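Local structure of O-methyltransferase (Burkholderia thailandensis, 3MCZ) at residues S38-Y43 against A74-A79. The protein probably transfers a methyl group from S-adenosylmethionine to an oxygen atom of a substrate and forms a dimer. Numbering follows the deposited sequence.
Sequences SAILHY and AILLHA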
loop_
_atom_site.group_PDB
_atom_site.type_symbol
_atom_site.label_atom_id
_atom_site.label_comp_id
_atom_site.label_asym_id
_atom_site.label_seq_id
_atom_site.Cartn_x
_atom_site.Cartn_y
_atom_site.Cartn_z
ATOM N N SER A 38 4.059 1.172 -2.343
ATOM C CA SER A 38 4.709 1.722 -1.131
ATOM C C SER A 38 6.062 1.114 -0.937
ATOM O O SER A 38 7.060 1.837 -0.750
ATOM C CB SER A 38 3.860 1.483 0.131
ATOM O OG SER A 38 2.577 2.048 -0.042
ATOM N N ALA A 39 6.098 -0.227 -0.966
ATOM C CA ALA A 39 7.342 -0.972 -0.702
ATOM C C ALA A 39 8.451 -0.606 -1.685
ATOM O O ALA A 39 9.601 -0.498 -1.302
ATOM C CB ALA A 39 7.072 -2.441 -0.736
ATOM N N ILE A 40 8.091 -0.400 -2.951
ATOM C CA ILE A 40 9.067 -0.007 -3.991
ATOM C C ILE A 40 9.716 1.351 -3.638
ATOM O O ILE A 40 10.943 1.499 -3.664
ATOM C CB ILE A 40 8.388 0.078 -5.360
ATOM C CG1 ILE A 40 7.916 -1.305 -5.786
ATOM C CG2 ILE A 40 9.317 0.747 -6.427
ATOM C CD1 ILE A 40 6.919 -1.255 -6.962
ATOM N N LEU A 41 8.883 2.341 -3.328
ATOM C CA LEU A 41 9.397 3.625 -2.924
ATOM C C LEU A 41 10.196 3.558 -1.648
ATOM O O LEU A 41 11.238 4.201 -1.534
ATOM C CB LEU A 41 8.257 4.627 -2.759
ATOM C CG LEU A 41 8.664 6.059 -2.368
ATOM C CD1 LEU A 41 9.711 6.687 -3.319
ATOM C CD2 LEU A 41 7.380 6.943 -2.217
ATOM N N HIS A 42 9.697 2.803 -0.670
ATOM C CA HIS A 42 10.405 2.636 0.576
ATOM C C HIS A 42 11.791 2.105 0.307
ATOM O O HIS A 42 12.773 2.615 0.886
ATOM C CB HIS A 42 9.681 1.714 1.584
ATOM C CG HIS A 42 8.316 2.190 2.014
ATOM N ND1 HIS A 42 7.391 1.326 2.553
ATOM C CD2 HIS A 42 7.698 3.392 1.929
ATOM C CE1 HIS A 42 6.270 1.972 2.809
ATOM N NE2 HIS A 42 6.414 3.226 2.409
ATOM N N TYR A 43 11.897 1.100 -0.558
ATOM C CA TYR A 43 13.201 0.495 -0.864
ATOM C C TYR A 43 14.166 1.519 -1.506
ATOM O O TYR A 43 15.329 1.643 -1.078
ATOM C CB TYR A 43 13.064 -0.787 -1.763
ATOM C CG TYR A 43 14.422 -1.167 -2.223
ATOM C CD1 TYR A 43 15.345 -1.636 -1.315
ATOM C CD2 TYR A 43 14.856 -0.866 -3.502
ATOM C CE1 TYR A 43 16.623 -1.871 -1.668
ATOM C CE2 TYR A 43 16.147 -1.116 -3.872
ATOM C CZ TYR A 43 17.022 -1.627 -2.953
ATOM O OH TYR A 43 18.317 -1.848 -3.284
ATOM N N ALA A 74 17.979 -3.513 -13.833
ATOM C CA ALA A 74 17.246 -2.988 -15.001
ATOM C C ALA A 74 15.739 -3.038 -14.791
ATOM O O ALA A 74 15.065 -2.084 -15.071
ATOM C CB ALA A 74 17.638 -3.743 -16.290
ATOM N N ILE A 75 15.224 -4.150 -14.293
ATOM C CA ILE A 75 13.797 -4.268 -14.021
ATOM C C ILE A 75 13.324 -3.168 -13.016
ATOM O O ILE A 75 12.290 -2.519 -13.222
ATOM C CB ILE A 75 13.446 -5.705 -13.524
ATOM C CG1 ILE A 75 13.691 -6.749 -14.618
ATOM C CG2 ILE A 75 11.992 -5.782 -13.096
ATOM C CD1 ILE A 75 13.689 -8.199 -14.088
ATOM N N LEU A 76 14.097 -2.964 -11.943
ATOM C CA LEU A 76 13.741 -1.964 -10.959
ATOM C C LEU A 76 13.773 -0.572 -11.586
ATOM O O LEU A 76 12.871 0.220 -11.361
ATOM C CB LEU A 76 14.664 -2.017 -9.766
ATOM C CG LEU A 76 14.403 -0.929 -8.693
ATOM C CD1 LEU A 76 13.045 -1.002 -8.031
ATOM C CD2 LEU A 76 15.525 -0.987 -7.674
ATOM N N LEU A 77 14.813 -0.284 -12.361
ATOM C CA LEU A 77 14.980 1.061 -12.869
ATOM C C LEU A 77 13.847 1.384 -13.825
ATOM O O LEU A 77 13.336 2.494 -13.816
ATOM C CB LEU A 77 16.332 1.251 -13.539
ATOM C CG LEU A 77 17.558 1.166 -12.627
ATOM C CD1 LEU A 77 18.780 0.826 -13.451
ATOM C CD2 LEU A 77 17.753 2.491 -11.857
ATOM N N HIS A 78 13.486 0.408 -14.661
ATOM C CA HIS A 78 12.327 0.559 -15.540
ATOM C C HIS A 78 11.040 0.827 -14.793
ATOM O O HIS A 78 10.285 1.707 -15.169
ATOM C CB HIS A 78 12.221 -0.643 -16.504
ATOM C CG HIS A 78 13.269 -0.637 -17.571
ATOM N ND1 HIS A 78 14.161 -1.671 -17.748
ATOM C CD2 HIS A 78 13.558 0.274 -18.530
ATOM C CE1 HIS A 78 14.963 -1.393 -18.762
ATOM N NE2 HIS A 78 14.629 -0.209 -19.242
ATOM N N ALA A 79 10.787 0.120 -13.700
ATOM C CA ALA A 79 9.597 0.376 -12.910
ATOM C C ALA A 79 9.608 1.772 -12.264
ATOM O O ALA A 79 8.558 2.448 -12.210
ATOM C CB ALA A 79 9.413 -0.736 -11.812
#
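Leu76 reaches across from helix 70-82 and sets its two methyl branches against two residues of helix 35-46, Ile40 and Tyr43. Its CD2 meets the tyrosine ring at the edge, near the ring plane, 3.9 Å from Tyr43 CE2. Its other branch, CD1, lies 4.4 Å from Ile40 CG2. Tyr43 and Ile40 are three positions apart, so they present neighbouring side chains on one side of their helix. The Leu76 CG stands anti to the backbone N (chi1 177°), which carries the fork out from its helix toward both. No hydrogen bond joins the segments. The contact is small and apolar, with 133 Å² buried over both sides. The nearest CA atoms, those of Ile40 and Leu76, are 8.6 Å apart, so only side chains meet.

With CG anti to the backbone N (chi1 169°), the Tyr43 ring runs forward along helix 35-46 and leaves its CE2 edge facing Leu76. Its OH is hydrogen-bonded to Asp47, and its side chain also packs on Met68. Ile40 touches Leu83, just beyond the end of helix 70-82, and Leu305 of the second subunit, while Ser38 and His42 hydrogen-bond to backbone carbonyls of Leu31 and Ser32 of that subunit. The contact packs together two helices of the dimerisation domain, a family related to helix-turn-helix proteins, and helix 35-46 also faces the second subunit. Elsewhere on helix 70-82, Leu77 packs on helix 59-66, while His78 NE2 hydrogen-bonds Lys88 NZ on strand 86-89 and its ring stacks edge-to-face with Phe93 on the antiparallel strand 92-95.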